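Effector EagT6 (Pseudomonas aeruginosa, PDB 1TU1) plays an essential role, as a homodimer, in delivering the toxin Tse6 to target cells, specifically in loading it onto the spike protein VgrG1a. Local coordinates at residues A[105-116]-A[136-144]. Residues are numbered along the deposited sequence; the frame is centred on the assembly and turned at random.
Sequences VFIERRPAVLIT and MQTLVPRPT
Val105 meets Met136 methyl to methyl, CG2 lying 4.1 Å from CE, and with this begins a contact that passes from apolar to polar as the chain leaves its strand. Two residues along, on the same face, Ile107 reaches tip to tip toward Leu139, its CD1 3.9 Å from CD2 of the leucine, while its CG2 branch comes no nearer than 4.5 Å to CG of Pro141. Arg109 then supplies the polar grip. With CG anti to the backbone N (chi1 -173°) and the chain extended as far as NE, its guanidinium holds Arg142 O side-on: NE donates to that oxygen at 3.0 Å, in the carbonyl plane, and NH2 at 2.9 Å from above it. The acceptor lies almost in the guanidinium plane, and the two somewhat bent bonds (143° and 151° at the hydrogens) would help to fix the group's rotation. Above one guanidinium face, offset toward its rim, lies OG1 of Thr144, the hydroxyl that donates to Arg110 O at 2.9 Å. A water accepting from Arg110 N and donating to Thr144 OG1 adds a second link. On the returning strand Thr116 faces the bent side chain of Met136, OG1 standing 3.3 Å from SD, and its CG2 touches Leu139 CD1. Beyond the contact, Val140 and Pro141 pair with a strand of the second subunit, whose Asp12 forms a salt bridge with Arg142. The whole illustrates a beta hairpin of the central antiparallel sheet in this DcrB-family fold, strands 98-107 and 113-120, packed against the end of helix 125-137 and a C-terminal tail at the homodimer interface.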
ATOM      1  N   VAL A 105      -3.077  -6.374  15.059  1.00 24.39           N
ATOM      2  CA  VAL A 105      -4.161  -5.593  15.644  1.00 23.12           C
ATOM      3  C   VAL A 105      -5.255  -5.350  14.590  1.00 22.66           C
ATOM      4  O   VAL A 105      -4.982  -4.891  13.472  1.00 21.02           O
ATOM      5  CB  VAL A 105      -3.665  -4.275  16.179  1.00 22.91           C
ATOM      6  CG1 VAL A 105      -4.823  -3.449  16.810  1.00 23.30           C
ATOM      7  CG2 VAL A 105      -2.531  -4.481  17.221  1.00 24.72           C
ATOM      8  N   PHE A 106      -6.488  -5.681  14.942  1.00 21.50           N
ATOM      9  CA  PHE A 106      -7.624  -5.412  14.079  1.00 21.25           C
ATOM     10  C   PHE A 106      -8.351  -4.250  14.682  1.00 22.14           C
ATOM     11  O   PHE A 106      -8.706  -4.291  15.872  1.00 22.62           O
ATOM     12  CB  PHE A 106      -8.530  -6.627  14.025  1.00 21.36           C
ATOM     13  CG  PHE A 106      -7.882  -7.844  13.476  1.00 22.05           C
ATOM     14  CD1 PHE A 106      -8.076  -8.198  12.152  1.00 21.49           C
ATOM     15  CD2 PHE A 106      -7.074  -8.648  14.271  1.00 23.48           C
ATOM     16  CE1 PHE A 106      -7.494  -9.345  11.622  1.00 23.22           C
ATOM     17  CE2 PHE A 106      -6.480  -9.815  13.745  1.00 24.40           C
ATOM     18  CZ  PHE A 106      -6.684 -10.157  12.419  1.00 23.89           C
ATOM     19  N   ILE A 107      -8.548  -3.186  13.896  1.00 20.84           N
ATOM     20  CA  ILE A 107      -9.215  -1.989  14.380  1.00 20.75           C
ATOM     21  C   ILE A 107     -10.490  -1.780  13.581  1.00 20.26           C
ATOM     22  O   ILE A 107     -10.454  -1.553  12.379  1.00 19.21           O
ATOM     23  CB  ILE A 107      -8.326  -0.731  14.266  1.00 20.04           C
ATOM     24  CG1 ILE A 107      -6.945  -0.972  14.891  1.00 21.05           C
ATOM     25  CG2 ILE A 107      -9.047   0.482  14.894  1.00 19.32           C
ATOM     26  CD1 ILE A 107      -5.995   0.186  14.719  1.00 22.19           C
ATOM     27  N   GLU A 108     -11.625  -1.870  14.263  1.00 21.28           N
ATOM     28  CA  GLU A 108     -12.911  -1.671  13.621  1.00 20.03           C
ATOM     29  C   GLU A 108     -12.982  -0.262  13.037  1.00 19.85           C
ATOM     30  O   GLU A 108     -12.801   0.700  13.733  1.00 19.71           O
ATOM     31  CB  GLU A 108     -14.079  -1.832  14.606  1.00 19.96           C
ATOM     32  CG  GLU A 108     -15.385  -1.923  13.828  1.00 19.56           C
ATOM     33  CD  GLU A 108     -16.637  -2.076  14.694  1.00 19.63           C
ATOM     34  OE1 GLU A 108     -16.632  -1.685  15.892  1.00 21.31           O
ATOM     35  OE2 GLU A 108     -17.611  -2.588  14.118  1.00 21.60           O
ATOM     36  N   ARG A 109     -13.305  -0.188  11.756  1.00 21.23           N
ATOM     37  CA  ARG A 109     -13.597   1.060  11.072  1.00 22.41           C
ATOM     38  C   ARG A 109     -14.464   0.752   9.858  1.00 23.15           C
ATOM     39  O   ARG A 109     -14.455  -0.346   9.334  1.00 22.52           O
ATOM     40  CB  ARG A 109     -12.281   1.702  10.605  1.00 22.75           C
ATOM     41  CG  ARG A 109     -12.369   3.070  10.018  1.00 23.99           C
ATOM     42  CD  ARG A 109     -10.984   3.750   9.870  1.00 25.19           C
ATOM     43  NE  ARG A 109     -11.129   5.158   9.531  1.00 26.29           N
ATOM     44  CZ  ARG A 109     -11.481   5.631   8.337  1.00 26.67           C
ATOM     45  NH1 ARG A 109     -11.685   4.831   7.317  1.00 27.20           N
ATOM     46  NH2 ARG A 109     -11.622   6.933   8.157  1.00 29.66           N
ATOM     47  N   ARG A 110     -15.166   1.770   9.382  1.00 24.93           N
ATOM     48  CA  ARG A 110     -15.908   1.692   8.128  1.00 26.28           C
ATOM     49  C   ARG A 110     -15.266   2.633   7.124  1.00 25.18           C
ATOM     50  O   ARG A 110     -14.857   3.729   7.487  1.00 25.33           O
ATOM     51  CB  ARG A 110     -17.344   2.139   8.366  1.00 27.42           C
ATOM     52  CG  ARG A 110     -18.073   1.229   9.268  1.00 32.85           C
ATOM     53  CD  ARG A 110     -18.338  -0.072   8.594  1.00 39.98           C
ATOM     54  NE  ARG A 110     -18.964  -1.029   9.491  1.00 44.69           N
ATOM     55  CZ  ARG A 110     -19.021  -2.323   9.238  1.00 47.29           C
ATOM     56  NH1 ARG A 110     -18.492  -2.792   8.118  1.00 48.11           N
ATOM     57  NH2 ARG A 110     -19.622  -3.146  10.108  1.00 50.49           N
ATOM     58  N   PRO A 111     -15.168   2.234   5.865  1.00 24.24           N
ATOM     59  CA  PRO A 111     -15.762   1.018   5.316  1.00 24.04           C
ATOM     60  C   PRO A 111     -14.961  -0.268   5.457  1.00 23.35           C
ATOM     61  O   PRO A 111     -15.422  -1.304   4.968  1.00 24.00           O
ATOM     62  CB  PRO A 111     -15.864   1.378   3.830  1.00 24.46           C
ATOM     63  CG  PRO A 111     -14.594   2.181   3.613  1.00 24.26           C
ATOM     64  CD  PRO A 111     -14.451   3.002   4.833  1.00 24.71           C
ATOM     65  N   ALA A 112     -13.785  -0.215   6.084  1.00 21.77           N
ATOM     66  CA  ALA A 112     -12.871  -1.366   6.134  1.00 21.46           C
ATOM     67  C   ALA A 112     -12.123  -1.419   7.450  1.00 20.70           C
ATOM     68  O   ALA A 112     -11.724  -0.374   8.016  1.00 21.09           O
ATOM     69  CB  ALA A 112     -11.895  -1.349   4.965  1.00 21.56           C
ATOM     70  N   VAL A 113     -12.000  -2.639   7.969  1.00 19.58           N
ATOM     71  CA  VAL A 113     -11.238  -2.890   9.175  1.00 19.18           C
ATOM     72  C   VAL A 113      -9.776  -2.524   8.863  1.00 18.44           C
ATOM     73  O   VAL A 113      -9.281  -2.899   7.813  1.00 19.18           O
ATOM     74  CB  VAL A 113     -11.356  -4.355   9.617  1.00 18.15           C
ATOM     75  CG1 VAL A 113     -10.424  -4.690  10.769  1.00 18.63           C
ATOM     76  CG2 VAL A 113     -12.821  -4.680  10.030  1.00 20.43           C
ATOM     77  N   LEU A 114      -9.143  -1.753   9.738  1.00 18.19           N
ATOM     78  CA  LEU A 114      -7.719  -1.419   9.606  1.00 17.72           C
ATOM     79  C   LEU A 114      -6.897  -2.414  10.437  1.00 18.76           C
ATOM     80  O   LEU A 114      -7.122  -2.570  11.643  1.00 18.58           O
ATOM     81  CB  LEU A 114      -7.458   0.003  10.064  1.00 18.81           C
ATOM     82  CG  LEU A 114      -6.058   0.585   9.748  1.00 19.26           C
ATOM     83  CD1 LEU A 114      -5.915   0.805   8.247  1.00 19.61           C
ATOM     84  CD2 LEU A 114      -5.841   1.857  10.508  1.00 21.42           C
ATOM     85  N   ILE A 115      -5.949  -3.078   9.778  1.00 18.71           N
ATOM     86  CA  ILE A 115      -5.157  -4.151  10.368  1.00 18.95           C
ATOM     87  C   ILE A 115      -3.697  -3.750  10.375  1.00 19.66           C
ATOM     88  O   ILE A 115      -3.170  -3.323   9.333  1.00 18.40           O
ATOM     89  CB  ILE A 115      -5.338  -5.423   9.583  1.00 18.73           C
ATOM     90  CG1 ILE A 115      -6.811  -5.836   9.605  1.00 20.03           C
ATOM     91  CG2 ILE A 115      -4.461  -6.581  10.174  1.00 21.20           C
ATOM     92  CD1 ILE A 115      -7.154  -7.044   8.778  1.00 20.47           C
ATOM     93  N   THR A 116      -3.044  -3.839  11.535  1.00 19.93           N
ATOM     94  CA  THR A 116      -1.571  -3.657  11.586  1.00 20.47           C
ATOM     95  C   THR A 116      -0.946  -4.967  12.016  1.00 22.02           C
ATOM     96  O   THR A 116      -1.505  -5.699  12.859  1.00 21.66           O
ATOM     97  CB  THR A 116      -1.150  -2.543  12.545  1.00 20.25           C
ATOM     98  OG1 THR A 116      -1.381  -2.949  13.906  1.00 20.34           O
ATOM     99  CG2 THR A 116      -1.981  -1.275  12.340  1.00 20.15           C
ATOM    100  N   MET A 136       2.329   2.071  17.710  1.00 26.02           N
ATOM    101  CA  MET A 136       0.917   1.715  17.877  1.00 26.89           C
ATOM    102  C   MET A 136       0.204   2.589  18.899  1.00 27.92           C
ATOM    103  O   MET A 136      -1.004   2.834  18.780  1.00 27.07           O
ATOM    104  CB  MET A 136       0.769   0.253  18.292  1.00 26.80           C
ATOM    105  CG  MET A 136       0.875  -0.730  17.154  1.00 27.02           C
ATOM    106  SD  MET A 136      -0.315  -0.415  15.795  1.00 26.89           S
ATOM    107  CE  MET A 136      -1.886  -0.475  16.651  1.00 25.81           C
ATOM    108  N   GLN A 137       0.957   3.082  19.883  1.00 28.88           N
ATOM    109  CA  GLN A 137       0.408   3.931  20.939  1.00 29.49           C
ATOM    110  C   GLN A 137       0.147   5.331  20.426  1.00 28.62           C
ATOM    111  O   GLN A 137      -0.622   6.088  21.026  1.00 28.65           O
ATOM    112  CB  GLN A 137       1.325   3.938  22.172  1.00 29.85           C
ATOM    113  CG  GLN A 137       1.183   2.649  22.959  1.00 33.57           C
ATOM    114  CD  GLN A 137       1.940   2.637  24.274  1.00 38.96           C
ATOM    115  OE1 GLN A 137       2.993   3.273  24.415  1.00 42.87           O
ATOM    116  NE2 GLN A 137       1.408   1.904  25.241  1.00 42.29           N
ATOM    117  N   THR A 138       0.763   5.676  19.301  1.00 28.06           N
ATOM    118  CA  THR A 138       0.481   6.946  18.646  1.00 26.58           C
ATOM    119  C   THR A 138      -0.554   6.853  17.528  1.00 25.93           C
ATOM    120  O   THR A 138      -0.903   7.870  16.976  1.00 25.30           O
ATOM    121  CB  THR A 138       1.763   7.548  18.022  1.00 27.21           C
ATOM    122  OG1 THR A 138       2.226   6.711  16.938  1.00 26.20           O
ATOM    123  CG2 THR A 138       2.897   7.593  19.040  1.00 27.90           C
ATOM    124  N   LEU A 139      -1.004   5.657  17.156  1.00 25.77           N
ATOM    125  CA  LEU A 139      -1.980   5.540  16.058  1.00 25.17           C
ATOM    126  C   LEU A 139      -3.324   6.183  16.431  1.00 25.36           C
ATOM    127  O   LEU A 139      -3.995   5.721  17.353  1.00 25.14           O
ATOM    128  CB  LEU A 139      -2.199   4.092  15.671  1.00 24.53           C
ATOM    129  CG  LEU A 139      -2.944   3.823  14.357  1.00 24.41           C
ATOM    130  CD1 LEU A 139      -2.502   2.497  13.835  1.00 26.37           C
ATOM    131  CD2 LEU A 139      -4.464   3.808  14.562  1.00 26.46           C
ATOM    132  N   VAL A 140      -3.711   7.226  15.698  1.00 26.23           N
ATOM    133  CA  VAL A 140      -5.030   7.830  15.846  1.00 26.98           C
ATOM    134  C   VAL A 140      -5.895   7.558  14.620  1.00 27.34           C
ATOM    135  O   VAL A 140      -5.625   8.083  13.535  1.00 27.31           O
ATOM    136  CB  VAL A 140      -4.922   9.337  16.121  1.00 26.96           C
ATOM    137  CG1 VAL A 140      -6.297   9.959  16.363  1.00 28.26           C
ATOM    138  CG2 VAL A 140      -3.984   9.581  17.298  1.00 27.50           C
ATOM    139  N   PRO A 141      -6.932   6.726  14.761  1.00 28.58           N
ATOM    140  CA  PRO A 141      -7.864   6.518  13.649  1.00 29.77           C
ATOM    141  C   PRO A 141      -8.482   7.839  13.205  1.00 31.35           C
ATOM    142  O   PRO A 141      -8.722   8.740  14.021  1.00 31.17           O
ATOM    143  CB  PRO A 141      -8.909   5.546  14.229  1.00 29.86           C
ATOM    144  CG  PRO A 141      -8.222   4.860  15.347  1.00 29.10           C
ATOM    145  CD  PRO A 141      -7.273   5.874  15.916  1.00 28.70           C
ATOM    146  N   ARG A 142      -8.662   7.984  11.903  1.00 34.40           N
ATOM    147  CA  ARG A 142      -9.270   9.174  11.337  1.00 37.23           C
ATOM    148  C   ARG A 142     -10.790   8.964  11.250  1.00 38.49           C
ATOM    149  O   ARG A 142     -11.247   7.908  10.817  1.00 37.78           O
ATOM    150  CB  ARG A 142      -8.703   9.442   9.946  0.51 37.51           C
ATOM    151  CG  ARG A 142      -9.156  10.750   9.311  0.51 40.18           C
ATOM    152  CD  ARG A 142      -8.548  11.037   7.933  0.51 42.83           C
ATOM    153  NE  ARG A 142      -7.216  11.645   8.022  0.51 45.78           N
ATOM    154  CZ  ARG A 142      -6.070  10.974   8.151  0.51 48.75           C
ATOM    155  NH1 ARG A 142      -6.050   9.655   8.205  0.51 50.55           N
ATOM    156  NH2 ARG A 142      -4.920  11.625   8.225  0.51 50.16           N
ATOM    157  N   PRO A 143     -11.577   9.948  11.670  1.00 41.01           N
ATOM    158  CA  PRO A 143     -13.036   9.885  11.454  1.00 42.88           C
ATOM    159  C   PRO A 143     -13.427   9.584   9.995  1.00 44.48           C
ATOM    160  O   PRO A 143     -12.710   9.968   9.076  1.00 44.45           O
ATOM    161  CB  PRO A 143     -13.512  11.270  11.894  1.00 42.51           C
ATOM    162  CG  PRO A 143     -12.520  11.675  12.920  1.00 42.05           C
ATOM    163  CD  PRO A 143     -11.187  11.162  12.405  1.00 41.05           C
ATOM    164  N   THR A 144     -14.535   8.868   9.795  1.00 46.76           N
ATOM    165  CA  THR A 144     -15.041   8.585   8.445  1.00 48.10           C
ATOM    166  C   THR A 144     -15.755   9.823   7.864  1.00 48.77           C
ATOM    167  O   THR A 144     -15.138  10.629   7.138  1.00 49.57           O
ATOM    168  CB  THR A 144     -15.985   7.338   8.444  1.00 48.50           C
ATOM    169  OG1 THR A 144     -15.305   6.192   8.971  1.00 49.46           O
ATOM    170  CG2 THR A 144     -16.344   6.891   7.025  1.00 49.19           C
TER
HETATM  171  O   HOH W   1     -15.559   4.177  11.133  1.00 28.29           O